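Local coordinates for periplasmic binding protein (Veillonella parvula, PDB 4MO9), which probably captures an iron-chelate or similar small solute in the periplasm for ABC-type import, at residues A[222-234]-A[325-337]. Residues are numbered along the deposited sequence; the frame is centred on the assembly and turned at random.
Sequences YSWGALATMAGAD and AVFEYLAKTFYPE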
ATOM      1  N   TYR A 222      10.087 -10.160   0.577  1.00 41.66           N
ATOM      2  CA  TYR A 222       9.659  -9.118  -0.352  1.00 39.40           C
ATOM      3  C   TYR A 222       8.150  -8.909  -0.312  1.00 38.58           C
ATOM      4  O   TYR A 222       7.392  -9.877  -0.438  1.00 35.67           O
ATOM      5  CB  TYR A 222      10.084  -9.451  -1.784  1.00 40.33           C
ATOM      6  CG  TYR A 222       9.570  -8.437  -2.778  1.00 39.81           C
ATOM      7  CD1 TYR A 222      10.087  -7.148  -2.811  1.00 44.60           C
ATOM      8  CD2 TYR A 222       8.563  -8.759  -3.672  1.00 40.37           C
ATOM      9  CE1 TYR A 222       9.613  -6.209  -3.709  1.00 46.27           C
ATOM     10  CE2 TYR A 222       8.082  -7.833  -4.575  1.00 42.43           C
ATOM     11  CZ  TYR A 222       8.610  -6.558  -4.591  1.00 47.13           C
ATOM     12  OH  TYR A 222       8.128  -5.632  -5.493  1.00 47.89           O
ATOM     13  N   SER A 223       7.727  -7.654  -0.127  1.00 34.69           N
ATOM     14  CA  SER A 223       6.319  -7.272  -0.263  1.00 31.84           C
ATOM     15  C   SER A 223       5.430  -8.113   0.659  1.00 30.31           C
ATOM     16  O   SER A 223       5.739  -8.254   1.841  1.00 26.86           O
ATOM     17  CB  SER A 223       5.887  -7.402  -1.732  1.00 31.75           C
ATOM     18  OG  SER A 223       4.557  -6.947  -1.926  1.00 34.12           O
ATOM     19  N   TRP A 224       4.344  -8.682   0.123  1.00 29.23           N
ATOM     20  CA  TRP A 224       3.443  -9.512   0.928  1.00 29.99           C
ATOM     21  C   TRP A 224       4.189 -10.632   1.666  1.00 28.31           C
ATOM     22  O   TRP A 224       3.796 -11.031   2.776  1.00 30.09           O
ATOM     23  CB  TRP A 224       2.318 -10.127   0.061  1.00 29.60           C
ATOM     24  CG  TRP A 224       1.237  -9.141  -0.252  1.00 29.39           C
ATOM     25  CD1 TRP A 224       1.078  -8.433  -1.412  1.00 32.31           C
ATOM     26  CD2 TRP A 224       0.192  -8.712   0.629  1.00 30.27           C
ATOM     27  NE1 TRP A 224      -0.015  -7.595  -1.309  1.00 31.40           N
ATOM     28  CE2 TRP A 224      -0.577  -7.749  -0.066  1.00 30.73           C
ATOM     29  CE3 TRP A 224      -0.171  -9.047   1.937  1.00 31.18           C
ATOM     30  CZ2 TRP A 224      -1.695  -7.128   0.502  1.00 29.09           C
ATOM     31  CZ3 TRP A 224      -1.275  -8.438   2.503  1.00 30.22           C
ATOM     32  CH2 TRP A 224      -2.026  -7.482   1.787  1.00 31.47           C
ATOM     33  N   GLY A 225       5.242 -11.154   1.052  1.00 27.74           N
ATOM     34  CA  GLY A 225       6.015 -12.206   1.693  1.00 32.43           C
ATOM     35  C   GLY A 225       6.760 -11.692   2.917  1.00 33.95           C
ATOM     36  O   GLY A 225       6.890 -12.402   3.918  1.00 33.61           O
ATOM     37  N   ALA A 226       7.264 -10.463   2.837  1.00 32.56           N
ATOM     38  CA  ALA A 226       7.942  -9.870   3.989  1.00 34.02           C
ATOM     39  C   ALA A 226       6.944  -9.603   5.113  1.00 33.57           C
ATOM     40  O   ALA A 226       7.226  -9.869   6.287  1.00 32.67           O
ATOM     41  CB  ALA A 226       8.669  -8.584   3.598  1.00 37.13           C
ATOM     42  N   LEU A 227       5.785  -9.056   4.755  1.00 30.91           N
ATOM     43  CA  LEU A 227       4.753  -8.750   5.734  1.00 29.99           C
ATOM     44  C   LEU A 227       4.236 -10.017   6.415  1.00 31.47           C
ATOM     45  O   LEU A 227       4.042 -10.037   7.636  1.00 31.27           O
ATOM     46  CB  LEU A 227       3.595  -8.009   5.069  1.00 29.02           C
ATOM     47  CG  LEU A 227       3.913  -6.607   4.547  1.00 28.91           C
ATOM     48  CD1 LEU A 227       2.744  -6.094   3.710  1.00 30.20           C
ATOM     49  CD2 LEU A 227       4.178  -5.668   5.705  1.00 29.62           C
ATOM     50  N   ALA A 228       4.016 -11.071   5.638  1.00 31.17           N
ATOM     51  CA  ALA A 228       3.517 -12.326   6.215  1.00 29.90           C
ATOM     52  C   ALA A 228       4.531 -12.916   7.199  1.00 31.53           C
ATOM     53  O   ALA A 228       4.167 -13.415   8.267  1.00 33.83           O
ATOM     54  CB  ALA A 228       3.202 -13.319   5.116  1.00 31.11           C
ATOM     55  N   THR A 229       5.806 -12.852   6.836  1.00 32.31           N
ATOM     56  CA  THR A 229       6.872 -13.298   7.732  1.00 34.79           C
ATOM     57  C   THR A 229       6.915 -12.498   9.043  1.00 33.92           C
ATOM     58  O   THR A 229       7.040 -13.077  10.127  1.00 32.68           O
ATOM     59  CB  THR A 229       8.233 -13.227   7.025  1.00 37.92           C
ATOM     60  OG1 THR A 229       8.227 -14.145   5.923  1.00 37.53           O
ATOM     61  CG2 THR A 229       9.360 -13.591   7.984  1.00 39.20           C
HETATM   62  N   MSE A 230       6.797 -11.176   8.951  1.00 31.54           N
HETATM   63  CA  MSE A 230       6.812 -10.336  10.148  1.00 31.88           C
HETATM   64  C   MSE A 230       5.616 -10.605  11.051  1.00 33.43           C
HETATM   65  O   MSE A 230       5.691 -10.408  12.269  1.00 32.76           O
HETATM   66  CB  MSE A 230       6.832  -8.853   9.764  1.00 30.70           C
HETATM   67  CG  MSE A 230       8.016  -8.462   8.904  1.00 35.96           C
HETATM   68 SE   MSE A 230       8.096  -6.505   8.665  0.71 52.62          SE
HETATM   69  CE  MSE A 230       8.013  -6.045  10.554  1.00 35.92           C
ATOM     70  N   ALA A 231       4.510 -11.031  10.441  1.00 30.13           N
ATOM     71  CA  ALA A 231       3.280 -11.322  11.162  1.00 31.10           C
ATOM     72  C   ALA A 231       3.252 -12.774  11.636  1.00 33.15           C
ATOM     73  O   ALA A 231       2.221 -13.248  12.113  1.00 35.46           O
ATOM     74  CB  ALA A 231       2.069 -11.039  10.277  1.00 29.21           C
ATOM     75  N   GLY A 232       4.367 -13.489  11.492  1.00 33.04           N
ATOM     76  CA  GLY A 232       4.510 -14.787  12.131  1.00 32.01           C
ATOM     77  C   GLY A 232       4.092 -15.988  11.301  1.00 35.62           C
ATOM     78  O   GLY A 232       3.774 -17.046  11.862  1.00 36.87           O
ATOM     79  N   ALA A 233       4.099 -15.852   9.975  1.00 34.04           N
ATOM     80  CA  ALA A 233       3.771 -16.992   9.111  1.00 37.40           C
ATOM     81  C   ALA A 233       5.003 -17.637   8.469  1.00 38.09           C
ATOM     82  O   ALA A 233       6.061 -17.001   8.335  1.00 38.56           O
ATOM     83  CB  ALA A 233       2.781 -16.584   8.043  1.00 36.87           C
ATOM     84  N   ASP A 234       4.855 -18.898   8.074  1.00 38.87           N
ATOM     85  CA  ASP A 234       5.866 -19.588   7.280  1.00 41.65           C
ATOM     86  C   ASP A 234       5.460 -19.530   5.804  1.00 41.04           C
ATOM     87  O   ASP A 234       4.579 -20.276   5.365  1.00 40.45           O
ATOM     88  CB  ASP A 234       5.991 -21.048   7.736  1.00 45.15           C
ATOM     89  CG  ASP A 234       7.145 -21.777   7.070  1.00 51.64           C
ATOM     90  OD1 ASP A 234       7.780 -21.198   6.161  1.00 51.84           O
ATOM     91  OD2 ASP A 234       7.416 -22.942   7.446  1.00 55.18           O
ATOM     92  N   ALA A 325      -3.313  -1.590   9.047  1.00 28.64           N
ATOM     93  CA  ALA A 325      -4.435  -2.520   8.905  1.00 29.85           C
ATOM     94  C   ALA A 325      -4.002  -3.851   8.289  1.00 28.93           C
ATOM     95  O   ALA A 325      -4.603  -4.901   8.571  1.00 28.63           O
ATOM     96  CB  ALA A 325      -5.548  -1.894   8.082  1.00 29.42           C
ATOM     97  N   VAL A 326      -2.986  -3.815   7.432  1.00 28.00           N
ATOM     98  CA  VAL A 326      -2.498  -5.045   6.806  1.00 28.38           C
ATOM     99  C   VAL A 326      -1.725  -5.875   7.827  1.00 29.02           C
ATOM    100  O   VAL A 326      -1.872  -7.100   7.883  1.00 28.01           O
ATOM    101  CB  VAL A 326      -1.587  -4.751   5.610  1.00 29.87           C
ATOM    102  CG1 VAL A 326      -1.057  -6.046   5.020  1.00 27.88           C
ATOM    103  CG2 VAL A 326      -2.349  -3.973   4.547  1.00 29.21           C
ATOM    104  N   PHE A 327      -0.899  -5.207   8.627  1.00 25.31           N
ATOM    105  CA  PHE A 327      -0.175  -5.883   9.710  1.00 26.96           C
ATOM    106  C   PHE A 327      -1.172  -6.600  10.618  1.00 28.32           C
ATOM    107  O   PHE A 327      -0.977  -7.763  10.976  1.00 28.59           O
ATOM    108  CB  PHE A 327       0.651  -4.874  10.536  1.00 25.86           C
ATOM    109  CG  PHE A 327       1.993  -4.524   9.938  1.00 27.63           C
ATOM    110  CD1 PHE A 327       2.104  -3.507   8.995  1.00 27.79           C
ATOM    111  CD2 PHE A 327       3.152  -5.175  10.355  1.00 30.31           C
ATOM    112  CE1 PHE A 327       3.343  -3.156   8.457  1.00 29.15           C
ATOM    113  CE2 PHE A 327       4.413  -4.829   9.819  1.00 31.94           C
ATOM    114  CZ  PHE A 327       4.505  -3.809   8.871  1.00 29.67           C
ATOM    115  N   GLU A 328      -2.251  -5.907  10.975  1.00 28.70           N
ATOM    116  CA  GLU A 328      -3.287  -6.489  11.828  1.00 29.88           C
ATOM    117  C   GLU A 328      -4.018  -7.649  11.155  1.00 30.17           C
ATOM    118  O   GLU A 328      -4.261  -8.691  11.774  1.00 29.43           O
ATOM    119  CB  GLU A 328      -4.293  -5.415  12.238  1.00 29.72           C
ATOM    120  CG  GLU A 328      -3.734  -4.351  13.190  1.00 28.91           C
ATOM    121  CD  GLU A 328      -4.816  -3.405  13.665  1.00 32.57           C
ATOM    122  OE1 GLU A 328      -5.773  -3.160  12.888  1.00 34.60           O
ATOM    123  OE2 GLU A 328      -4.733  -2.919  14.816  1.00 32.20           O
ATOM    124  N   TYR A 329      -4.362  -7.478   9.882  1.00 30.79           N
ATOM    125  CA  TYR A 329      -5.087  -8.533   9.152  1.00 31.62           C
ATOM    126  C   TYR A 329      -4.272  -9.810   9.040  1.00 30.26           C
ATOM    127  O   TYR A 329      -4.800 -10.911   9.202  1.00 31.34           O
ATOM    128  CB  TYR A 329      -5.465  -8.054   7.749  1.00 28.72           C
ATOM    129  CG  TYR A 329      -6.340  -9.042   7.011  1.00 29.82           C
ATOM    130  CD1 TYR A 329      -5.861  -9.766   5.925  1.00 30.15           C
ATOM    131  CD2 TYR A 329      -7.652  -9.256   7.413  1.00 31.29           C
ATOM    132  CE1 TYR A 329      -6.676 -10.673   5.250  1.00 30.16           C
ATOM    133  CE2 TYR A 329      -8.476 -10.162   6.746  1.00 33.78           C
ATOM    134  CZ  TYR A 329      -7.982 -10.866   5.670  1.00 33.09           C
ATOM    135  OH  TYR A 329      -8.809 -11.764   5.015  1.00 33.52           O
ATOM    136  N   LEU A 330      -2.980  -9.676   8.754  1.00 30.84           N
ATOM    137  CA  LEU A 330      -2.142 -10.862   8.598  1.00 29.65           C
ATOM    138  C   LEU A 330      -1.983 -11.582   9.935  1.00 30.99           C
ATOM    139  O   LEU A 330      -2.141 -12.794  10.007  1.00 31.30           O
ATOM    140  CB  LEU A 330      -0.776 -10.495   8.020  1.00 27.10           C
ATOM    141  CG  LEU A 330      -0.749 -10.059   6.558  1.00 27.97           C
ATOM    142  CD1 LEU A 330       0.612  -9.454   6.230  1.00 29.67           C
ATOM    143  CD2 LEU A 330      -1.052 -11.242   5.638  1.00 32.90           C
ATOM    144  N   ALA A 331      -1.691 -10.834  10.996  1.00 31.30           N
ATOM    145  CA  ALA A 331      -1.478 -11.442  12.316  1.00 32.17           C
ATOM    146  C   ALA A 331      -2.743 -12.085  12.871  1.00 32.00           C
ATOM    147  O   ALA A 331      -2.707 -13.188  13.449  1.00 35.30           O
ATOM    148  CB  ALA A 331      -0.940 -10.403  13.290  1.00 28.09           C
ATOM    149  N   LYS A 332      -3.868 -11.399  12.696  1.00 30.35           N
ATOM    150  CA  LYS A 332      -5.165 -11.930  13.127  1.00 34.62           C
ATOM    151  C   LYS A 332      -5.583 -13.157  12.305  1.00 35.16           C
ATOM    152  O   LYS A 332      -6.239 -14.070  12.827  1.00 33.56           O
ATOM    153  CB  LYS A 332      -6.236 -10.830  13.062  1.00 38.19           C
ATOM    154  CG  LYS A 332      -7.642 -11.236  13.500  1.00 39.13           C
ATOM    155  CD  LYS A 332      -8.578 -10.021  13.408  1.00 38.01           C
ATOM    156  CE  LYS A 332      -9.960 -10.286  13.987  1.00 37.83           C
ATOM    157  NZ  LYS A 332      -9.993 -10.269  15.478  1.00 37.36           N
ATOM    158  N   THR A 333      -5.193 -13.196  11.029  1.00 33.09           N
ATOM    159  CA  THR A 333      -5.529 -14.342  10.167  1.00 33.65           C
ATOM    160  C   THR A 333      -4.711 -15.561  10.581  1.00 34.78           C
ATOM    161  O   THR A 333      -5.237 -16.678  10.700  1.00 34.92           O
ATOM    162  CB  THR A 333      -5.250 -14.016   8.682  1.00 33.44           C
ATOM    163  OG1 THR A 333      -6.144 -12.979   8.249  1.00 33.86           O
ATOM    164  CG2 THR A 333      -5.427 -15.250   7.787  1.00 33.94           C
ATOM    165  N   PHE A 334      -3.418 -15.337  10.807  1.00 34.22           N
ATOM    166  CA  PHE A 334      -2.516 -16.406  11.217  1.00 35.68           C
ATOM    167  C   PHE A 334      -2.762 -16.867  12.653  1.00 39.55           C
ATOM    168  O   PHE A 334      -2.619 -18.048  12.947  1.00 30.81           O
ATOM    169  CB  PHE A 334      -1.056 -15.973  11.048  1.00 31.98           C
ATOM    170  CG  PHE A 334      -0.718 -15.514   9.653  1.00 33.62           C
ATOM    171  CD1 PHE A 334      -1.351 -16.078   8.558  1.00 34.44           C
ATOM    172  CD2 PHE A 334       0.223 -14.505   9.438  1.00 34.44           C
ATOM    173  CE1 PHE A 334      -1.057 -15.655   7.271  1.00 36.84           C
ATOM    174  CE2 PHE A 334       0.521 -14.077   8.149  1.00 33.89           C
ATOM    175  CZ  PHE A 334      -0.126 -14.663   7.061  1.00 35.18           C
ATOM    176  N   TYR A 335      -3.104 -15.932  13.544  1.00 36.98           N
ATOM    177  CA  TYR A 335      -3.289 -16.255  14.967  1.00 39.11           C
ATOM    178  C   TYR A 335      -4.581 -15.665  15.554  1.00 39.29           C
ATOM    179  O   TYR A 335      -4.525 -14.733  16.370  1.00 37.07           O
ATOM    180  CB  TYR A 335      -2.077 -15.747  15.767  1.00 36.25           C
ATOM    181  CG  TYR A 335      -0.749 -16.323  15.313  1.00 35.91           C
ATOM    182  CD1 TYR A 335       0.086 -15.607  14.472  1.00 38.19           C
ATOM    183  CD2 TYR A 335      -0.333 -17.587  15.725  1.00 39.58           C
ATOM    184  CE1 TYR A 335       1.303 -16.121  14.047  1.00 39.03           C
ATOM    185  CE2 TYR A 335       0.890 -18.114  15.310  1.00 39.10           C
ATOM    186  CZ  TYR A 335       1.702 -17.376  14.469  1.00 37.72           C
ATOM    187  OH  TYR A 335       2.920 -17.871  14.048  1.00 34.51           O
ATOM    188  N   PRO A 336      -5.742 -16.207  15.140  1.00 38.06           N
ATOM    189  CA  PRO A 336      -7.071 -15.652  15.440  1.00 38.30           C
ATOM    190  C   PRO A 336      -7.353 -15.441  16.928  1.00 39.38           C
ATOM    191  O   PRO A 336      -7.871 -14.384  17.308  1.00 39.90           O
ATOM    192  CB  PRO A 336      -8.029 -16.714  14.876  1.00 42.33           C
ATOM    193  CG  PRO A 336      -7.260 -17.351  13.771  1.00 44.87           C
ATOM    194  CD  PRO A 336      -5.821 -17.363  14.229  1.00 39.73           C
ATOM    195  N   GLU A 337      -7.027 -16.431  17.753  1.00 43.18           N
ATOM    196  CA  GLU A 337      -7.320 -16.364  19.180  1.00 48.78           C
ATOM    197  C   GLU A 337      -6.403 -15.393  19.920  1.00 49.25           C
ATOM    198  O   GLU A 337      -6.763 -14.887  20.987  1.00 52.90           O
ATOM    199  CB  GLU A 337      -7.242 -17.758  19.809  1.00 57.53           C
ATOM    200  CG  GLU A 337      -8.214 -18.762  19.200  1.00 66.58           C
ATOM    201  CD  GLU A 337      -9.664 -18.502  19.595  1.00 74.31           C
ATOM    202  OE1 GLU A 337     -10.569 -18.980  18.871  1.00 78.77           O
ATOM    203  OE2 GLU A 337      -9.898 -17.836  20.632  1.00 74.27           O
TER
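Leu-330 of helix 325-334 touches segment 222-234 with its CB and both methyls, and it is the side chain to follow outward. Its CB meets the CB of Ala-231, just past the end of helix 224-230, at 3.7 Å. Chi1 of -70° sets CG beside the backbone N, and from CG the methyls branch: CD1 presses on the CB of Leu-227 at 3.5 Å, while CD2 reaches the edge of the Trp-224 ring. That indole also takes CG1 of Val-326, 3.5 Å from its CZ3, and its NE1 is bonded to His-315. Leu-227 CD2 sits over one face of Phe-327 in a CH-pi contact; selenomethionine Met-230 puts CE at that ring's edge, its SE making an oblique Met-aromatic contact.

At the far end, helix 224-230 closes in a Schellman motif with Gly-232, at positive phi, as C-prime. The turn lays Ala-233 CB on a face of Phe-334, 3.5 Å from the ring centroid; Leu-330 O lies above the opposite face. With an alanine in place of Phe-334, the methyls of Ala-228 and Ala-233 would probably lose their aromatic partner, opening a gap under the Schellman turn. Tyr-335 OH donates to Gly-232 O at an unusually short 2.5 Å.

The helices cross at -57° on the mixed sheet of what is, by topology, probably the C-terminal lobe of a solute-binding-protein fold; there Leu-330 touches Met-261 and Phe-334 touches Ile-259. The chemistry is almost wholly apolar, with one tyrosine hydroxyl bonded to the helix-ending turn, while Ala-231 O stays buried without a hydrogen-bond partner.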